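Local coordinates for protein ornithine carbamoyltransferase, anabolic (Campylobacter jejuni subsp. jejuni, PDB 3TPF) that catalyses the reversible transfer of the carbamoyl group from carbamoyl phosphate to L-ornithine, giving L-citrulline and phosphate on the way to arginine, at residues His260-Tyr265 / Glu284-Arg289; Asn156-Ser161 / Ile219-Val224; Leu17-His22 / Gln128-Leu133; Met41-Glu44 / Arg49-Met52; Glu55-Glu60 / Tyr291-Leu296. All blocks are in the same frame, centred on the assembly; numbering follows the deposited sequence.

Contact 1: residues His260-Tyr265 / Glu284-Arg289; sequences HCLPAY and EEARNR
E285 carries the firm half of this contact, reaching from helix 279-302 to the backbone of H260. The first torsion sets CG trans to the backbone N (chi1 178°), and the extended chain beyond it delivers the carboxylate to the point where the chain leaves the sheet. There H260 N donates to E285 OE1 at 3.0 Å, with an N-H...O angle of 144°, and meets the syn lone pair of that oxygen. The other oxygen, OE2, has a weak and doubtful hydrogen bond from the Q128 amide. The loop is the HCLP motif of the ornithine carbamoyltransferases, with a cis peptide bond before P263, and C261 and L262 are predicted to bind carbamoyl phosphate. It is tied internally as well. L262 N donates to H260 ND1 at 2.9 Å, lying close to the plane of the imidazole, while A264 CB sits 3.7 Å above one face, offset toward the rim. The opposite nitrogen, NE2, is hydrogen-bonded to E269, and the two bonds together fix the rotation of the ring. Packing is looser on the other side of the contact. There L262 CD1 approaches A286 CB only to 4.3 Å, and V87 of the second subunit packs on both residues. On the partly exposed flank of the helix, R287 NH1 makes a weakly directed salt bridge with E284 OE1 at 3.1 Å; the other carboxylate oxygen of E284, OE2, forms a salt bridge with K27.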
# COMPACT_ATOMS: atom_id res chain seq x y z
N HIS B 260 -10.54 0.32 26.54
CA HIS B 260 -9.12 0.46 26.27
C HIS B 260 -8.95 0.62 24.77
O HIS B 260 -9.50 -0.15 24.01
CB HIS B 260 -8.38 -0.79 26.70
CG HIS B 260 -6.89 -0.62 26.79
ND1 HIS B 260 -6.13 -0.10 25.76
CD2 HIS B 260 -6.02 -0.93 27.78
CE1 HIS B 260 -4.86 -0.09 26.13
NE2 HIS B 260 -4.76 -0.60 27.35
N CYS B 261 -8.19 1.61 24.33
CA CYS B 261 -8.07 1.91 22.87
C CYS B 261 -7.17 0.93 22.18
O CYS B 261 -7.29 0.73 20.99
CB CYS B 261 -7.58 3.32 22.55
SG CYS B 261 -5.99 3.71 23.33
N LEU B 262 -6.30 0.32 22.93
CA LEU B 262 -5.43 -0.77 22.40
C LEU B 262 -4.23 -0.18 21.71
O LEU B 262 -4.26 0.98 21.34
CB LEU B 262 -6.14 -1.70 21.38
CG LEU B 262 -7.31 -2.58 21.81
CD1 LEU B 262 -7.73 -3.54 20.67
CD2 LEU B 262 -6.90 -3.41 23.05
N PRO B 263 -3.20 -0.95 21.55
CA PRO B 263 -3.06 -2.23 22.16
C PRO B 263 -2.90 -2.14 23.68
O PRO B 263 -2.52 -1.10 24.21
CB PRO B 263 -1.72 -2.71 21.62
CG PRO B 263 -0.95 -1.44 21.40
CD PRO B 263 -2.02 -0.56 20.80
N ALA B 264 -3.06 -3.30 24.33
CA ALA B 264 -3.08 -3.40 25.78
C ALA B 264 -1.84 -4.09 26.27
O ALA B 264 -1.25 -4.89 25.57
CB ALA B 264 -4.34 -4.14 26.18
N TYR B 265 -1.40 -3.74 27.45
CA TYR B 265 -0.20 -4.38 28.00
C TYR B 265 -0.57 -5.01 29.31
O TYR B 265 -0.62 -4.37 30.34
CB TYR B 265 0.98 -3.43 28.14
CG TYR B 265 1.34 -2.84 26.81
CD1 TYR B 265 2.08 -3.58 25.86
CD2 TYR B 265 0.95 -1.54 26.48
CE1 TYR B 265 2.41 -3.03 24.62
CE2 TYR B 265 1.27 -0.97 25.26
CZ TYR B 265 1.99 -1.72 24.31
OH TYR B 265 2.32 -1.12 23.09
N GLU B 284 -15.45 -4.73 20.57
CA GLU B 284 -16.47 -4.02 19.84
C GLU B 284 -15.98 -2.54 19.70
O GLU B 284 -16.10 -1.90 18.64
CB GLU B 284 -17.82 -4.11 20.53
CG GLU B 284 -18.82 -5.09 19.89
CD GLU B 284 -19.10 -4.79 18.39
OE1 GLU B 284 -19.26 -5.77 17.57
OE2 GLU B 284 -19.18 -3.58 17.99
N GLU B 285 -15.37 -2.06 20.77
CA GLU B 285 -14.86 -0.71 20.83
C GLU B 285 -13.95 -0.57 19.60
O GLU B 285 -14.15 0.31 18.82
CB GLU B 285 -14.09 -0.43 22.13
CG GLU B 285 -13.46 0.97 22.28
CD GLU B 285 -12.46 1.15 23.46
OE1 GLU B 285 -12.34 0.15 24.20
OE2 GLU B 285 -11.83 2.27 23.62
N ALA B 286 -12.95 -1.45 19.50
CA ALA B 286 -11.98 -1.52 18.37
C ALA B 286 -12.63 -1.40 17.00
O ALA B 286 -12.33 -0.57 16.16
CB ALA B 286 -11.34 -2.89 18.46
N ARG B 287 -13.59 -2.25 16.80
CA ARG B 287 -14.29 -2.31 15.57
C ARG B 287 -15.15 -1.10 15.35
O ARG B 287 -15.38 -0.70 14.23
CB ARG B 287 -15.16 -3.54 15.64
CG ARG B 287 -15.94 -3.85 14.40
CD ARG B 287 -16.93 -4.90 14.79
NE ARG B 287 -17.41 -5.67 13.65
CZ ARG B 287 -18.65 -6.14 13.55
NH1 ARG B 287 -19.54 -5.89 14.53
NH2 ARG B 287 -19.00 -6.83 12.47
N ASN B 288 -15.70 -0.54 16.41
CA ASN B 288 -16.72 0.54 16.27
C ASN B 288 -16.10 1.90 15.76
O ASN B 288 -16.76 2.76 15.29
CB ASN B 288 -17.40 0.79 17.61
CG ASN B 288 -18.57 -0.12 17.91
OD1 ASN B 288 -19.09 -0.77 17.03
ND2 ASN B 288 -19.00 -0.18 19.20
N ARG B 289 -14.80 2.02 15.76
CA ARG B 289 -14.15 3.14 15.05
C ARG B 289 -14.51 3.27 13.56
O ARG B 289 -14.46 4.35 12.98
CB ARG B 289 -12.63 2.97 15.10
CG ARG B 289 -11.95 4.27 14.89
CD ARG B 289 -11.16 4.71 16.15
NE ARG B 289 -9.85 5.16 15.68
CZ ARG B 289 -8.76 4.42 15.70
NH1 ARG B 289 -7.66 4.88 15.11
NH2 ARG B 289 -8.74 3.23 16.33

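Contact 2: residues Asn156-Ser161 / Ile219-Val224; sequences NNMCNS and ITDTWV
M158, a selenomethionine, lays its CB and CG across the carboxylate of D221, the two side chains crossing at about a right angle with M158 CG 3.4 Å from D221 OD2. The site is the C-terminal edge of a Rossmann-type parallel sheet, where the chain leaves strand 217-220 beside the start of helix 157-169. D221 and N157 are both predicted to bind L-ornithine, and the contact brings their segments together. N156 works in two directions at once. As the N-cap of the helix, it accepts from C159 N through OD1 at 3.0 Å, a fairly straight bond that comes in nearly along the carbonyl direction. A first torsion of 66° places CG between the backbone N and the carbonyl carbon and folds the amide back over the helix start. Its ND2 then faces the other segment and gives D221 OD2 a weak hydrogen bond, 3.0 Å long and bent to 129°, with amide and carboxylate planes 53° apart. OD2 is thus met by an amide N-H and by the CG of M158. On the same carboxylate the second oxygen turns back to its own loop: D221 OD1 accepts a weak bond from T222 N at 2.7 Å.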
# COMPACT_ATOMS: atom_id res chain seq x y z
N ASN B 156 -1.96 12.04 28.66
CA ASN B 156 -1.66 11.91 27.23
C ASN B 156 -2.79 12.47 26.34
O ASN B 156 -3.74 13.10 26.83
CB ASN B 156 -1.42 10.44 26.88
CG ASN B 156 -2.66 9.59 27.03
OD1 ASN B 156 -3.71 10.09 27.38
ND2 ASN B 156 -2.54 8.31 26.81
N ASN B 157 -2.66 12.27 25.04
CA ASN B 157 -3.72 12.69 24.07
C ASN B 157 -5.13 12.18 24.39
O ASN B 157 -6.10 12.92 24.31
CB ASN B 157 -3.37 12.30 22.60
CG ASN B 157 -3.05 10.84 22.44
OD1 ASN B 157 -3.28 10.02 23.35
ND2 ASN B 157 -2.49 10.51 21.29
N MSE B 158 -5.22 10.92 24.76
CA MSE B 158 -6.52 10.25 25.08
C MSE B 158 -7.21 10.93 26.26
O MSE B 158 -8.45 11.11 26.28
CB MSE B 158 -6.30 8.80 25.48
CG MSE B 158 -6.29 7.89 24.28
SE MSE B 158 -7.99 7.93 23.31
CE MSE B 158 -9.22 7.24 24.71
N CYS B 159 -6.41 11.33 27.23
CA CYS B 159 -6.89 12.03 28.41
C CYS B 159 -7.46 13.38 28.05
O CYS B 159 -8.54 13.77 28.48
CB CYS B 159 -5.72 12.23 29.41
SG CYS B 159 -6.16 13.18 30.85
N ASN B 160 -6.68 14.10 27.26
CA ASN B 160 -7.08 15.39 26.77
C ASN B 160 -8.44 15.31 26.05
O ASN B 160 -9.35 16.07 26.30
CB ASN B 160 -6.09 15.89 25.75
CG ASN B 160 -4.78 16.24 26.32
OD1 ASN B 160 -4.67 16.69 27.46
ND2 ASN B 160 -3.77 16.12 25.50
N SER B 161 -8.53 14.38 25.13
CA SER B 161 -9.71 14.29 24.32
C SER B 161 -10.89 13.81 25.13
O SER B 161 -12.03 14.27 24.91
CB SER B 161 -9.47 13.37 23.15
OG SER B 161 -8.54 13.93 22.26
N ILE B 219 -12.13 3.83 31.77
CA ILE B 219 -11.30 3.94 30.58
C ILE B 219 -9.86 4.00 30.97
O ILE B 219 -9.50 4.80 31.84
CB ILE B 219 -11.60 5.22 29.81
CG1 ILE B 219 -13.11 5.27 29.45
CG2 ILE B 219 -10.64 5.33 28.64
CD1 ILE B 219 -13.49 6.41 28.55
N THR B 220 -9.04 3.20 30.32
CA THR B 220 -7.64 3.26 30.60
C THR B 220 -6.87 3.17 29.33
O THR B 220 -7.42 2.93 28.26
CB THR B 220 -7.21 2.18 31.57
OG1 THR B 220 -5.92 2.49 32.09
CG2 THR B 220 -7.17 0.86 30.92
N ASP B 221 -5.57 3.38 29.45
CA ASP B 221 -4.69 3.39 28.28
C ASP B 221 -3.25 3.10 28.67
O ASP B 221 -2.87 3.21 29.86
CB ASP B 221 -4.76 4.76 27.60
CG ASP B 221 -4.11 4.79 26.19
OD1 ASP B 221 -3.80 3.71 25.59
OD2 ASP B 221 -3.92 5.92 25.68
N THR B 222 -2.45 2.75 27.69
CA THR B 222 -1.02 2.47 27.92
C THR B 222 -0.38 3.63 28.63
O THR B 222 -0.77 4.77 28.47
CB THR B 222 -0.23 2.29 26.62
OG1 THR B 222 0.14 3.57 26.15
CG2 THR B 222 -1.08 1.66 25.49
N TRP B 223 0.63 3.34 29.40
CA TRP B 223 1.31 4.38 30.20
C TRP B 223 2.50 4.95 29.48
O TRP B 223 2.81 6.13 29.56
CB TRP B 223 1.81 3.78 31.48
CG TRP B 223 0.76 3.28 32.39
CD1 TRP B 223 -0.50 3.74 32.55
CD2 TRP B 223 0.92 2.25 33.33
NE1 TRP B 223 -1.16 3.03 33.50
CE2 TRP B 223 -0.29 2.11 34.02
CE3 TRP B 223 1.99 1.41 33.67
CZ2 TRP B 223 -0.47 1.18 35.05
CZ3 TRP B 223 1.81 0.47 34.68
CH2 TRP B 223 0.59 0.36 35.36
N VAL B 224 3.20 4.05 28.83
CA VAL B 224 4.28 4.42 27.96
C VAL B 224 3.64 4.83 26.64
O VAL B 224 3.33 4.00 25.78
CB VAL B 224 5.28 3.27 27.88
CG1 VAL B 224 6.33 3.58 26.83
CG2 VAL B 224 5.83 3.08 29.27

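Contact 3: residues Leu17-His22 / Gln128-Leu133; sequences LSLVNH and QVLGDL
L19 and V20 meet L130 and L133 without any flat group between them, so no ring or amide face, and no edge, shapes this contact; branched aliphatic side chains do all the touching. L19 offers one methyl, CD1, which lies 3.9 Å from L130 CD1 and 4.2 Å from L130 CD2, entering against both tips of the leucine fork as the two side chains run at a slant to each other. V20 uses the single branch CG2, which its first torsion (chi1 164°) sets trans to the carbonyl carbon while CG1 takes the place trans to the backbone N. That methyl comes within 4.0 Å of L133 CB, at the root of the side chain rather than its end, the pair crossing at roughly a right angle. V20 CG2 also rests 4.2 Å from L130 O, so it spans the turn between L130 and L133. The short helical segments cross at -64° with their axes 10.0 Å apart at closest, and no hydrogen bond joins them: the side-chain contacts are apolar and buried. Helix 126-138 is one of the two long helices that join the domains in this family, and helix 13-28 lies against it. The other, 279-302, packs alongside, with A295 and F299 touching L19 and V292 touching L130, while W162 of helix 157-169 packs on L133.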
# COMPACT_ATOMS: atom_id res chain seq x y z
N LEU B 17 -22.94 14.46 19.09
CA LEU B 17 -23.97 13.46 19.30
C LEU B 17 -24.60 13.01 17.96
O LEU B 17 -25.01 11.85 17.80
CB LEU B 17 -25.09 13.93 20.28
CG LEU B 17 -24.72 13.96 21.78
CD1 LEU B 17 -25.88 14.49 22.58
CD2 LEU B 17 -24.20 12.63 22.29
N SER B 18 -24.64 13.89 16.99
CA SER B 18 -25.27 13.51 15.76
C SER B 18 -24.31 12.63 14.94
O SER B 18 -24.77 11.86 14.11
CB SER B 18 -25.70 14.74 14.97
OG SER B 18 -24.64 15.02 14.08
N LEU B 19 -23.02 12.78 15.15
CA LEU B 19 -22.04 11.91 14.54
C LEU B 19 -22.19 10.47 15.06
O LEU B 19 -22.27 9.48 14.33
CB LEU B 19 -20.62 12.38 14.83
CG LEU B 19 -20.00 13.50 13.96
CD1 LEU B 19 -18.58 13.83 14.41
CD2 LEU B 19 -20.03 13.11 12.48
N VAL B 20 -22.32 10.36 16.36
CA VAL B 20 -22.62 9.08 16.96
C VAL B 20 -23.94 8.49 16.42
O VAL B 20 -24.02 7.31 16.14
CB VAL B 20 -22.66 9.18 18.48
CG1 VAL B 20 -23.37 7.95 18.99
CG2 VAL B 20 -21.25 9.35 19.08
N ASN B 21 -24.97 9.30 16.33
CA ASN B 21 -26.25 8.72 15.89
C ASN B 21 -26.19 8.28 14.47
O ASN B 21 -26.86 7.34 14.04
CB ASN B 21 -27.44 9.70 16.01
CG ASN B 21 -27.81 10.00 17.45
OD1 ASN B 21 -27.44 9.28 18.42
ND2 ASN B 21 -28.59 11.06 17.60
N HIS B 22 -25.40 8.99 13.69
CA HIS B 22 -25.33 8.68 12.29
C HIS B 22 -24.56 7.34 12.16
O HIS B 22 -24.97 6.47 11.39
CB HIS B 22 -24.64 9.80 11.52
CG HIS B 22 -24.75 9.65 10.03
ND1 HIS B 22 -25.72 8.88 9.45
CD2 HIS B 22 -24.01 10.16 9.02
CE1 HIS B 22 -25.58 8.90 8.14
NE2 HIS B 22 -24.55 9.67 7.85
N GLN B 128 -10.84 8.31 18.13
CA GLN B 128 -10.94 7.27 19.15
C GLN B 128 -12.06 7.57 20.17
O GLN B 128 -12.87 6.71 20.56
CB GLN B 128 -9.58 7.10 19.85
CG GLN B 128 -9.59 5.99 20.87
CD GLN B 128 -9.81 4.56 20.29
OE1 GLN B 128 -9.33 4.24 19.18
NE2 GLN B 128 -10.47 3.67 21.08
N VAL B 129 -12.06 8.80 20.66
CA VAL B 129 -13.08 9.18 21.63
C VAL B 129 -14.41 9.06 20.99
O VAL B 129 -15.32 8.60 21.63
CB VAL B 129 -12.78 10.51 22.18
CG1 VAL B 129 -13.99 11.08 22.89
CG2 VAL B 129 -11.51 10.42 23.02
N LEU B 130 -14.55 9.35 19.71
CA LEU B 130 -15.90 9.20 19.10
C LEU B 130 -16.31 7.77 19.17
O LEU B 130 -17.47 7.44 19.40
CB LEU B 130 -15.93 9.63 17.66
CG LEU B 130 -16.17 11.08 17.34
CD1 LEU B 130 -16.04 11.24 15.89
CD2 LEU B 130 -17.51 11.57 17.76
N GLY B 131 -15.36 6.88 18.95
CA GLY B 131 -15.67 5.42 18.94
C GLY B 131 -16.00 4.83 20.31
O GLY B 131 -16.92 4.04 20.48
N ASP B 132 -15.27 5.31 21.29
CA ASP B 132 -15.56 5.06 22.68
C ASP B 132 -17.00 5.49 23.01
O ASP B 132 -17.79 4.71 23.52
CB ASP B 132 -14.55 5.79 23.58
CG ASP B 132 -13.16 5.17 23.52
OD1 ASP B 132 -12.97 4.15 22.78
OD2 ASP B 132 -12.26 5.60 24.32
N LEU B 133 -17.33 6.68 22.64
CA LEU B 133 -18.70 7.22 22.83
C LEU B 133 -19.76 6.34 22.22
O LEU B 133 -20.74 5.95 22.86
CB LEU B 133 -18.79 8.58 22.18
CG LEU B 133 -19.45 9.70 22.91
CD1 LEU B 133 -19.15 9.67 24.39
CD2 LEU B 133 -18.87 10.97 22.33

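Contact 4: residues Met41-Glu44 / Arg49-Met52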
# COMPACT_ATOMS: atom_id res chain seq x y z
N MSE B 41 -4.48 8.92 3.02
CA MSE B 41 -4.14 8.67 4.40
C MSE B 41 -2.66 8.87 4.59
O MSE B 41 -1.84 8.12 4.06
CB MSE B 41 -4.48 7.25 4.81
CG MSE B 41 -5.94 6.99 4.57
SE MSE B 41 -6.37 5.09 4.99
CE MSE B 41 -5.27 4.11 3.63
N ILE B 42 -2.27 9.84 5.37
CA ILE B 42 -0.79 10.07 5.58
C ILE B 42 -0.35 9.66 6.95
O ILE B 42 -0.80 10.24 7.93
CB ILE B 42 -0.40 11.56 5.46
CG1 ILE B 42 -0.73 12.08 4.06
CG2 ILE B 42 1.08 11.73 5.76
CD1 ILE B 42 -0.71 13.58 3.97
N PHE B 43 0.48 8.66 7.03
CA PHE B 43 1.00 8.22 8.33
C PHE B 43 2.44 8.70 8.56
O PHE B 43 3.29 8.51 7.73
CB PHE B 43 0.93 6.71 8.49
CG PHE B 43 -0.45 6.19 8.56
CD1 PHE B 43 -1.20 6.01 7.39
CD2 PHE B 43 -1.05 5.95 9.76
CE1 PHE B 43 -2.49 5.58 7.45
CE2 PHE B 43 -2.41 5.56 9.83
CZ PHE B 43 -3.08 5.32 8.68
N GLU B 44 2.70 9.30 9.70
CA GLU B 44 4.08 9.62 10.13
C GLU B 44 4.60 8.53 11.01
O GLU B 44 5.80 8.44 11.25
CB GLU B 44 4.16 10.92 10.93
CG GLU B 44 4.19 12.15 10.03
CD GLU B 44 4.58 13.38 10.78
OE1 GLU B 44 3.96 13.65 11.84
OE2 GLU B 44 5.57 14.05 10.35
N ARG B 49 -4.43 -0.68 13.14
CA ARG B 49 -5.83 -0.54 13.60
C ARG B 49 -6.56 0.67 12.96
O ARG B 49 -7.75 0.61 12.61
CB ARG B 49 -5.84 -0.40 15.13
CG ARG B 49 -7.17 -0.83 15.83
CD ARG B 49 -7.01 -1.09 17.34
NE ARG B 49 -6.00 -2.13 17.63
CZ ARG B 49 -4.71 -1.91 17.84
NH1 ARG B 49 -3.91 -2.94 18.10
NH2 ARG B 49 -4.18 -0.70 17.76
N THR B 50 -5.83 1.78 12.84
CA THR B 50 -6.39 3.09 12.41
C THR B 50 -6.66 3.05 10.92
O THR B 50 -7.71 3.41 10.39
CB THR B 50 -5.40 4.26 12.67
OG1 THR B 50 -5.41 4.66 14.05
CG2 THR B 50 -5.78 5.50 11.89
N ARG B 51 -5.63 2.61 10.25
CA ARG B 51 -5.67 2.45 8.84
C ARG B 51 -6.87 1.59 8.39
O ARG B 51 -7.55 1.91 7.45
CB ARG B 51 -4.42 1.76 8.40
CG ARG B 51 -4.20 1.84 6.90
CD ARG B 51 -3.39 0.66 6.40
NE ARG B 51 -3.88 0.23 5.12
CZ ARG B 51 -3.19 -0.54 4.31
NH1 ARG B 51 -1.99 -0.94 4.70
NH2 ARG B 51 -3.73 -0.92 3.13
N MSE B 52 -7.10 0.49 9.06
CA MSE B 52 -8.21 -0.37 8.75
C MSE B 52 -9.53 0.41 8.80
O MSE B 52 -10.36 0.35 7.88
CB MSE B 52 -8.23 -1.45 9.85
CG MSE B 52 -8.95 -2.76 9.53
SE MSE B 52 -7.62 -4.08 8.92
CE MSE B 52 -5.96 -3.92 9.99
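T50 OG1 is held by R98 and S47, both hydrogen-bonded to it, while the methyl of the same side chain turns to F43. The first torsion divides the work (chi1 -79°), setting OG1 beside the backbone N and CG2 trans to it. T50 CG2 arrives at the edge of the phenyl ring, near its plane, 4.0 Å from F43 CE2. A polar anchor and an apolar foot thus share one small side chain. R51 comes next along the helix; the R51 and F43 side chains cross at about a right angle, with R51 CB 3.8 Å from F43 CZ, so that the aliphatic root packs obliquely against the phenyl group. R51 CG also lies 4.1 Å from F43 CZ and 4.1 Å from CE of the selenomethionine M41, whose chain bends at its last torsion (chi3 -63°) to bring that methyl over. Beyond the apolar part, the guanidinium plane is turned 51° from the phenyl plane and serves other partners. E55 forms a salt bridge to NE, F67 of the same chain makes a cation-pi contact, and NH1 donates to the backbone O of F67 in the second subunit. The contact therefore runs from the strand into the interface of the trimer. Strand 38-43 and helix 48-60 open a beta-alpha-beta unit, and the turn and first residues of the helix carry the Ser-Thr-Arg-Thr motif (S47, T48, R49, T50), predicted to bind carbamoyl phosphate, that marks the aspartate and ornithine carbamoyltransferases, with F43 at the start of the family signature.

Contact 5: residues Glu55-Glu60 / Tyr291-Leu296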
# COMPACT_ATOMS: atom_id res chain seq x y z
N GLU B 55 -9.61 3.02 5.94
CA GLU B 55 -9.62 2.45 4.65
C GLU B 55 -11.02 1.84 4.38
O GLU B 55 -11.59 1.98 3.30
CB GLU B 55 -8.50 1.46 4.48
CG GLU B 55 -8.39 1.00 3.03
CD GLU B 55 -7.04 0.40 2.62
OE1 GLU B 55 -6.01 0.60 3.42
OE2 GLU B 55 -7.03 -0.22 1.47
N LEU B 56 -11.50 1.10 5.36
CA LEU B 56 -12.76 0.45 5.20
C LEU B 56 -13.88 1.48 5.27
O LEU B 56 -14.93 1.32 4.60
CB LEU B 56 -12.96 -0.64 6.22
CG LEU B 56 -12.18 -1.95 6.11
CD1 LEU B 56 -12.66 -2.72 7.34
CD2 LEU B 56 -12.46 -2.88 4.94
N ALA B 57 -13.68 2.54 6.05
CA ALA B 57 -14.75 3.52 6.14
C ALA B 57 -15.04 4.07 4.74
O ALA B 57 -16.17 3.93 4.19
CB ALA B 57 -14.40 4.62 7.11
N ILE B 58 -14.01 4.65 4.11
CA ILE B 58 -14.25 5.25 2.81
C ILE B 58 -14.66 4.18 1.76
O ILE B 58 -15.50 4.46 0.89
CB ILE B 58 -13.06 5.93 2.26
CG1 ILE B 58 -13.40 6.80 1.05
CG2 ILE B 58 -12.00 4.82 1.98
CD1 ILE B 58 -13.96 8.10 1.44
N THR B 59 -14.09 2.97 1.87
CA THR B 59 -14.31 1.95 0.87
C THR B 59 -15.78 1.59 0.86
O THR B 59 -16.42 1.63 -0.16
CB THR B 59 -13.46 0.75 1.09
OG1 THR B 59 -12.11 1.11 0.82
CG2 THR B 59 -13.75 -0.34 0.12
N GLU B 60 -16.30 1.29 2.04
CA GLU B 60 -17.66 0.87 2.21
C GLU B 60 -18.61 1.96 1.84
O GLU B 60 -19.76 1.71 1.46
CB GLU B 60 -17.91 0.49 3.65
CG GLU B 60 -17.24 -0.81 4.06
CD GLU B 60 -17.59 -1.25 5.48
OE1 GLU B 60 -18.55 -0.65 6.08
OE2 GLU B 60 -16.87 -2.18 6.00
N TYR B 291 -17.48 2.87 12.18
CA TYR B 291 -18.83 3.46 11.90
C TYR B 291 -18.75 4.94 12.13
O TYR B 291 -19.44 5.73 11.53
CB TYR B 291 -19.89 2.80 12.76
CG TYR B 291 -19.85 1.31 12.61
CD1 TYR B 291 -20.30 0.71 11.46
CD2 TYR B 291 -19.29 0.49 13.60
CE1 TYR B 291 -20.23 -0.65 11.30
CE2 TYR B 291 -19.24 -0.89 13.43
CZ TYR B 291 -19.72 -1.45 12.28
OH TYR B 291 -19.69 -2.81 12.06
N VAL B 292 -17.87 5.27 13.02
CA VAL B 292 -17.71 6.64 13.52
C VAL B 292 -16.90 7.44 12.50
O VAL B 292 -17.26 8.53 12.11
CB VAL B 292 -17.12 6.57 14.97
CG1 VAL B 292 -16.22 7.71 15.23
CG2 VAL B 292 -18.26 6.56 16.01
N VAL B 293 -15.84 6.84 12.00
CA VAL B 293 -15.14 7.46 10.87
C VAL B 293 -16.09 7.63 9.64
O VAL B 293 -16.13 8.69 9.00
CB VAL B 293 -13.86 6.75 10.51
CG1 VAL B 293 -13.32 7.27 9.17
CG2 VAL B 293 -12.84 6.97 11.72
N LYS B 294 -16.90 6.63 9.36
CA LYS B 294 -17.93 6.81 8.31
C LYS B 294 -18.77 8.05 8.47
O LYS B 294 -18.87 8.89 7.56
CB LYS B 294 -18.81 5.62 8.24
CG LYS B 294 -18.20 4.48 7.43
CD LYS B 294 -18.92 3.20 7.75
CE LYS B 294 -19.32 2.37 6.49
NZ LYS B 294 -20.25 1.27 6.83
N ALA B 295 -19.32 8.22 9.66
CA ALA B 295 -20.18 9.38 9.95
C ALA B 295 -19.38 10.65 9.71
O ALA B 295 -19.84 11.63 9.10
CB ALA B 295 -20.71 9.36 11.40
N LEU B 296 -18.18 10.63 10.25
CA LEU B 296 -17.33 11.82 10.23
C LEU B 296 -17.07 12.25 8.80
O LEU B 296 -17.17 13.39 8.44
CB LEU B 296 -15.98 11.48 10.92
CG LEU B 296 -14.95 12.52 11.08
CD1 LEU B 296 -15.51 13.76 11.74
CD2 LEU B 296 -13.89 11.91 11.99
O HOH W 1 -21.66 1.85 4.33
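K294 runs from its helix along A57 to E60, and each step of its chain finds a different neighbour. CB leaves at the flank of helix 279-302, and the next carbon comes down on the small residue opposite: K294 CG is 3.8 Å from both A57 CA and A57 CB. The chain then bends at chi3 (133°) and turns toward the end of helix 48-60, where K294 CE passes 3.7 Å from E60 CB. At the tip, K294 NZ donates to E60 OE1 in a 2.7 Å salt bridge, meeting that oxygen nearly along its C-O axis, with the two side chains at about a right angle. The ammonium group has a second partner in a water, which accepts from K294 NZ at 2.9 Å and donates weakly to E60 O at 3.4 Å. Both the carboxylate and the backbone carbonyl of E60 are therefore linked to one lysine. Beside this polar rim, A57 CB also packs against V293 CG1 at 3.5 Å, and with alanine at this crossing the axes of the short segments approach to 8.5 Å at -56°. L290 of the same long helix touches both A57 and E60. With an apolar stem buried against alanine and the charge paired at the partly exposed margin, the lysine probably keeps its positive charge and pins the C-terminal helix to the carbamoyl-phosphate domain.

In the fold
Contacts 1, 2 and 4 frame the predicted substrate site from different sides. In contact 1, C261 SG lies 3.1 Å from D221 OD1 of contact 2, placing the loop predicted to bind carbamoyl phosphate beside the aspartate predicted to bind ornithine. R289, also from contact 1, lies against T50 of contact 4, while contacts 2 and 4 themselves stay about 9 Å apart at their nearest atoms, on opposite domains. Contact 3 stands behind the site: its Q128 touches C261, R289 and M158. Helix 279-302 serves contacts 1 and 5, whose centres are 16 Å apart, and L130 CB of contact 3 packs on V292 CG1 from 291-296, tying the helices between domains together.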